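Local coordinates for protein DNA primase (Helicobacter pylori, PDB 4EHS) that synthesises short RNA primers for DNA replication and, through the C-terminal domain described here, engages the replicative helicase DnaB, whose unwinding activity it stimulates, at residues L33-I38 / L61-E66; V37-L42 / A87-K92. All blocks are in the same frame, centred on the assembly; numbering follows the deposited sequence.

Helix 30-43 supplies one side of both contacts, which share V37 and I38 and have centres about 10 Å apart. Contact 1 (33-38 with 61-66) lies nearer the middle of the chain, its centre about 8 Å from the chain's centre against about 13 Å for contact 2 (37-42 with 87-92); both are only partly buried. Their chemistry differs: in contact 1 a buried carboxylate collects backbone N-H groups just ahead of a helix, whereas in contact 2 a tyrosine ring and an arginine chain carry leucines of a loop. L36 and K35 join them, touching L91 and L89 respectively.

Contact 1 of 2, residues L33-I38 / L61-E66; sequences LEKLVI and LHKKQE
The two flat groups here are the H62 imidazole and the E34 carboxylate. One face of the ring has L61 CB 4.0 Å above its plane, displaced toward the rim, and the carboxylate comes in obliquely, with E34 OE2 3.9 Å from H62 CD2. Each carboxylate oxygen turns a syn lone pair toward the 61-66 backbone. L61 N gives the straightest bond, 2.8 Å to E34 OE2 with an N-H...O angle of 162°. H62 N donates to E34 OE1 over 2.8 Å, while K63 N reaches the same oxygen at 2.9 Å, weakly, since the angle falls to 128°. E34 delivers the group by putting CG beside its own backbone N and running extended beyond it. Three consecutive N-H groups thus share one buried carboxylate, an anion that may also be steadied by the start of helix 64-71, because K63 occupies the N-cap position. The contact thereby ties helix 30-43 to the turn leading into helix 64-71, within the all-helical, DnaB-binding C-terminal domain of the primase. F60, just ahead of this turn, packs on both E34 and I38. The K63 chain bends at chi2 (-69°) and crosses K35 obliquely, K63 CE lying 3.6 Å from K35 CG, so the aliphatic parts of the two lysines touch short of their ammonium groups. K35 NZ and K63 NZ stay 4.9 Å apart, and a single water accepts a hydrogen bond from each; E31 adds long, weak ion pairs to both, which should ease the repulsion. Deeper in, the buried I38 crosses the K63 chain at about a right angle, its tip CD1 3.7 Å from K63 CB. The same methyl also approaches E66 CB, the side chain of E66 bending away at chi2.

Contact 2 of 2, residues V37-L42 / A87-K92; sequences VIRYLL and ANLPLK
R39 NH1 is the best-held polar atom, gripped by two backbone carbonyls, L83 O and D86 O, at the end of helix 78-85, while R39 NE makes a salt bridge with E43. The guanidinium is thereby fixed, probably with some help from the partial negative charge of that helix end. The bonds tie helix 30-43 to the end of helix 78-85, just where the loop 87-92 sets out toward helix 96-117, within the helical helicase-binding domain. With CG anti to the backbone N (chi1 180°) and a bend at chi2, the arginine chain is touched by two leucines of the loop. L89 crosses it obliquely: L89 CD1 is 4.0 Å from R39 CB and 3.9 Å from R39 NH1, so one methyl touches both the base and the head of the side chain. L91 crosses it at about a right angle, with L91 CD2 3.8 Å from R39 CG. F32, K35 and L83 also pack on L89, which is buried.

The same methyl of L91, CD2, also covers the Y40 ring. The two side chains meet tip to tip, and L91 CD2 stands over the middle of one face, 3.6 Å from the ring centroid and 10° off the normal, a well-centred CH-pi contact. F96 of helix 96-117 also meets this ring, the planes inclined at about 60°. At the far end of the tyrosine the phenolic oxygen is an acceptor: K92 N donates to Y40 OH over 3.1 Å in a fairly straight bond. The same residue also lies at the ring's edge: K92 O is in its plane, 3.6 Å from Y40 CE1.

Contact 1 of 2, residues L33-I38 / L61-E66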
loop_
_atom_site.group_PDB
_atom_site.type_symbol
_atom_site.label_atom_id
_atom_site.label_comp_id
_atom_site.label_asym_id
_atom_site.label_seq_id
_atom_site.Cartn_x
_atom_site.Cartn_y
_atom_site.Cartn_z
ATOM N N LEU A 33 16.513 -5.114 12.948
ATOM C CA LEU A 33 15.057 -5.284 12.783
ATOM C C LEU A 33 14.696 -5.816 11.387
ATOM O O LEU A 33 13.787 -6.668 11.282
ATOM C CB LEU A 33 14.346 -3.931 12.954
ATOM C CG LEU A 33 12.833 -3.938 12.900
ATOM C CD1 LEU A 33 12.264 -4.896 13.965
ATOM C CD2 LEU A 33 12.304 -2.509 13.154
ATOM N N GLU A 34 15.356 -5.357 10.335
ATOM C CA GLU A 34 15.050 -5.879 8.980
ATOM C C GLU A 34 15.392 -7.375 8.882
ATOM O O GLU A 34 14.641 -8.196 8.293
ATOM C CB GLU A 34 15.863 -5.116 7.937
ATOM C CG GLU A 34 15.346 -3.661 7.808
ATOM C CD GLU A 34 15.942 -2.921 6.637
ATOM O OE1 GLU A 34 16.612 -3.554 5.802
ATOM O OE2 GLU A 34 15.650 -1.677 6.572
ATOM N N LYS A 35 16.532 -7.722 9.486
ATOM C CA LYS A 35 16.921 -9.156 9.524
ATOM C C LYS A 35 15.902 -10.004 10.231
ATOM O O LYS A 35 15.597 -11.144 9.785
ATOM C CB LYS A 35 18.313 -9.323 10.236
ATOM C CG LYS A 35 19.431 -8.933 9.289
ATOM C CD LYS A 35 20.792 -9.352 9.942
ATOM C CE LYS A 35 21.310 -8.280 10.815
ATOM N NZ LYS A 35 22.800 -8.467 11.131
ATOM N N LEU A 36 15.416 -9.486 11.341
ATOM C CA LEU A 36 14.483 -10.200 12.213
ATOM C C LEU A 36 13.199 -10.454 11.471
ATOM O O LEU A 36 12.722 -11.580 11.465
ATOM C CB LEU A 36 14.309 -9.507 13.558
ATOM C CG LEU A 36 13.415 -10.172 14.592
ATOM C CD1 LEU A 36 14.028 -11.499 15.014
ATOM C CD2 LEU A 36 13.279 -9.230 15.794
ATOM N N VAL A 37 12.716 -9.403 10.814
ATOM C CA VAL A 37 11.433 -9.470 10.107
ATOM C C VAL A 37 11.583 -10.531 8.994
ATOM O O VAL A 37 10.718 -11.416 8.866
ATOM C CB VAL A 37 11.006 -8.061 9.601
ATOM C CG1 VAL A 37 9.896 -8.231 8.576
ATOM C CG2 VAL A 37 10.441 -7.212 10.754
ATOM N N ILE A 38 12.674 -10.498 8.219
ATOM C CA ILE A 38 12.830 -11.408 7.114
ATOM C C ILE A 38 13.004 -12.845 7.629
ATOM O O ILE A 38 12.579 -13.822 6.983
ATOM C CB ILE A 38 13.985 -10.961 6.218
ATOM C CG1 ILE A 38 13.562 -9.630 5.515
ATOM C CG2 ILE A 38 14.261 -12.016 5.121
ATOM C CD1 ILE A 38 14.732 -8.941 4.832
ATOM N N LEU A 61 16.047 -0.722 3.939
ATOM C CA LEU A 61 17.268 0.062 3.662
ATOM C C LEU A 61 18.542 -0.769 3.766
ATOM O O LEU A 61 19.596 -0.302 3.298
ATOM C CB LEU A 61 17.375 1.254 4.600
ATOM C CG LEU A 61 16.148 2.169 4.702
ATOM C CD1 LEU A 61 16.462 3.448 5.471
ATOM C CD2 LEU A 61 15.628 2.445 3.313
ATOM N N HIS A 62 18.440 -1.973 4.335
ATOM C CA HIS A 62 19.637 -2.799 4.572
ATOM C C HIS A 62 19.571 -4.131 3.970
ATOM O O HIS A 62 20.610 -4.678 3.586
ATOM C CB HIS A 62 19.924 -2.925 6.064
ATOM C CG HIS A 62 20.136 -1.611 6.735
ATOM N ND1 HIS A 62 21.308 -0.893 6.595
ATOM C CD2 HIS A 62 19.295 -0.852 7.528
ATOM C CE1 HIS A 62 21.178 0.276 7.278
ATOM N NE2 HIS A 62 19.989 0.297 7.870
ATOM N N LYS A 63 18.363 -4.702 3.844
ATOM C CA LYS A 63 18.226 -6.116 3.520
ATOM C C LYS A 63 17.253 -6.288 2.332
ATOM O O LYS A 63 16.587 -7.291 2.181
ATOM C CB LYS A 63 17.808 -6.974 4.755
ATOM C CG LYS A 63 18.809 -6.933 5.914
ATOM C CD LYS A 63 20.091 -7.642 5.557
ATOM C CE LYS A 63 21.194 -7.319 6.534
ATOM N NZ LYS A 63 22.505 -7.953 6.291
ATOM N N LYS A 64 17.319 -5.329 1.414
ATOM C CA LYS A 64 16.426 -5.362 0.283
ATOM C C LYS A 64 16.688 -6.597 -0.580
ATOM O O LYS A 64 15.749 -7.250 -1.024
ATOM C CB LYS A 64 16.595 -4.063 -0.491
ATOM C CG LYS A 64 15.744 -4.015 -1.735
ATOM C CD LYS A 64 15.920 -2.626 -2.348
ATOM C CE LYS A 64 14.749 -2.287 -3.260
ATOM N NZ LYS A 64 14.675 -3.342 -4.312
ATOM N N GLN A 65 17.951 -6.949 -0.801
ATOM C CA GLN A 65 18.263 -8.092 -1.669
ATOM C C GLN A 65 17.715 -9.387 -1.070
ATOM O O GLN A 65 17.182 -10.188 -1.802
ATOM C CB GLN A 65 19.786 -8.226 -1.963
ATOM C CG GLN A 65 20.282 -6.949 -2.640
ATOM C CD GLN A 65 21.748 -6.932 -3.046
ATOM O OE1 GLN A 65 22.438 -7.964 -3.093
ATOM N NE2 GLN A 65 22.231 -5.736 -3.364
ATOM N N GLU A 66 17.867 -9.565 0.243
ATOM C CA GLU A 66 17.307 -10.727 0.940
ATOM C C GLU A 66 15.790 -10.810 0.752
ATOM O O GLU A 66 15.264 -11.888 0.393
ATOM C CB GLU A 66 17.682 -10.685 2.447
ATOM C CG GLU A 66 19.191 -10.956 2.631
ATOM C CD GLU A 66 20.079 -9.726 2.546
ATOM O OE1 GLU A 66 19.576 -8.671 2.044
ATOM O OE2 GLU A 66 21.296 -9.857 2.922
HETATM O O HOH W 1 23.955 -8.273 8.735
#

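Contact 2 of 2, residues V37-L42 / A87-K92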
loop_
_atom_site.group_PDB
_atom_site.type_symbol
_atom_site.label_atom_id
_atom_site.label_comp_id
_atom_site.label_asym_id
_atom_site.label_seq_id
_atom_site.Cartn_x
_atom_site.Cartn_y
_atom_site.Cartn_z
ATOM N N VAL A 37 12.716 -9.403 10.814
ATOM C CA VAL A 37 11.433 -9.470 10.107
ATOM C C VAL A 37 11.583 -10.531 8.994
ATOM O O VAL A 37 10.718 -11.416 8.866
ATOM C CB VAL A 37 11.006 -8.061 9.601
ATOM C CG1 VAL A 37 9.896 -8.231 8.576
ATOM C CG2 VAL A 37 10.441 -7.212 10.754
ATOM N N ILE A 38 12.674 -10.498 8.219
ATOM C CA ILE A 38 12.830 -11.408 7.114
ATOM C C ILE A 38 13.004 -12.845 7.629
ATOM O O ILE A 38 12.579 -13.822 6.983
ATOM C CB ILE A 38 13.985 -10.961 6.218
ATOM C CG1 ILE A 38 13.562 -9.630 5.515
ATOM C CG2 ILE A 38 14.261 -12.016 5.121
ATOM C CD1 ILE A 38 14.732 -8.941 4.832
ATOM N N ARG A 39 13.708 -12.930 8.762
ATOM C CA ARG A 39 13.942 -14.295 9.345
ATOM C C ARG A 39 12.584 -14.974 9.703
ATOM O O ARG A 39 12.361 -16.217 9.489
ATOM C CB ARG A 39 14.878 -14.141 10.579
ATOM C CG ARG A 39 15.093 -15.580 11.166
ATOM C CD ARG A 39 15.800 -16.509 10.179
ATOM N NE ARG A 39 16.044 -17.719 11.006
ATOM C CZ ARG A 39 17.177 -17.900 11.660
ATOM N NH1 ARG A 39 18.262 -17.141 11.374
ATOM N NH2 ARG A 39 17.256 -18.947 12.522
ATOM N N TYR A 40 11.668 -14.198 10.273
ATOM C CA TYR A 40 10.308 -14.707 10.525
ATOM C C TYR A 40 9.673 -15.174 9.208
ATOM O O TYR A 40 9.044 -16.250 9.166
ATOM C CB TYR A 40 9.402 -13.641 11.069
ATOM C CG TYR A 40 9.410 -13.507 12.593
ATOM C CD1 TYR A 40 8.732 -14.420 13.376
ATOM C CD2 TYR A 40 10.097 -12.473 13.213
ATOM C CE1 TYR A 40 8.695 -14.295 14.791
ATOM C CE2 TYR A 40 10.082 -12.335 14.616
ATOM C CZ TYR A 40 9.409 -13.297 15.408
ATOM O OH TYR A 40 9.377 -13.173 16.782
ATOM N N LEU A 41 9.754 -14.346 8.161
ATOM C CA LEU A 41 9.206 -14.769 6.823
ATOM C C LEU A 41 9.885 -16.024 6.255
ATOM O O LEU A 41 9.222 -16.848 5.589
ATOM C CB LEU A 41 9.381 -13.642 5.801
ATOM C CG LEU A 41 8.916 -12.290 6.356
ATOM C CD1 LEU A 41 9.132 -11.342 5.191
ATOM C CD2 LEU A 41 7.446 -12.181 6.801
ATOM N N LEU A 42 11.170 -16.185 6.507
ATOM C CA LEU A 42 11.858 -17.406 6.063
ATOM C C LEU A 42 11.365 -18.646 6.820
ATOM O O LEU A 42 11.357 -19.782 6.254
ATOM C CB LEU A 42 13.379 -17.241 6.281
ATOM C CG LEU A 42 14.031 -16.381 5.187
ATOM C CD1 LEU A 42 15.434 -15.994 5.744
ATOM C CD2 LEU A 42 14.206 -17.132 3.840
ATOM N N ALA A 87 22.789 -17.233 13.712
ATOM C CA ALA A 87 22.483 -17.774 15.050
ATOM C C ALA A 87 21.928 -16.764 16.089
ATOM O O ALA A 87 21.573 -17.164 17.198
ATOM C CB ALA A 87 23.744 -18.465 15.615
ATOM N N ASN A 88 21.839 -15.484 15.727
ATOM C CA ASN A 88 21.501 -14.357 16.629
ATOM C C ASN A 88 20.195 -13.600 16.331
ATOM O O ASN A 88 20.029 -12.411 16.635
ATOM C CB ASN A 88 22.714 -13.418 16.693
ATOM C CG ASN A 88 24.000 -14.199 16.918
ATOM O OD1 ASN A 88 24.931 -14.185 16.104
ATOM N ND2 ASN A 88 23.999 -14.978 17.972
ATOM N N LEU A 89 19.196 -14.333 15.854
ATOM C CA LEU A 89 17.917 -13.714 15.559
ATOM C C LEU A 89 16.833 -14.494 16.261
ATOM O O LEU A 89 16.298 -15.454 15.714
ATOM C CB LEU A 89 17.710 -13.705 14.045
ATOM C CG LEU A 89 18.734 -12.931 13.231
ATOM C CD1 LEU A 89 18.558 -13.224 11.745
ATOM C CD2 LEU A 89 18.538 -11.427 13.510
ATOM N N PRO A 90 16.497 -14.083 17.462
ATOM C CA PRO A 90 15.608 -14.909 18.242
ATOM C C PRO A 90 14.120 -14.735 17.838
ATOM O O PRO A 90 13.553 -13.711 18.030
ATOM C CB PRO A 90 15.886 -14.431 19.667
ATOM C CG PRO A 90 16.144 -12.958 19.486
ATOM C CD PRO A 90 16.946 -12.878 18.200
ATOM N N LEU A 91 13.511 -15.784 17.330
ATOM C CA LEU A 91 12.086 -15.726 16.962
ATOM C C LEU A 91 11.248 -16.228 18.142
ATOM O O LEU A 91 11.699 -17.069 18.909
ATOM C CB LEU A 91 11.829 -16.648 15.763
ATOM C CG LEU A 91 12.702 -16.370 14.541
ATOM C CD1 LEU A 91 12.261 -17.318 13.424
ATOM C CD2 LEU A 91 12.663 -14.921 14.063
ATOM N N LYS A 92 10.018 -15.767 18.264
ATOM C CA LYS A 92 9.145 -16.266 19.325
ATOM C C LYS A 92 7.777 -16.482 18.733
ATOM O O LYS A 92 7.309 -15.708 17.849
ATOM C CB LYS A 92 8.955 -15.222 20.438
ATOM C CG LYS A 92 10.146 -14.360 20.826
ATOM C CD LYS A 92 9.628 -13.184 21.648
ATOM C CE LYS A 92 10.349 -11.882 21.306
ATOM N NZ LYS A 92 10.103 -10.822 22.332
#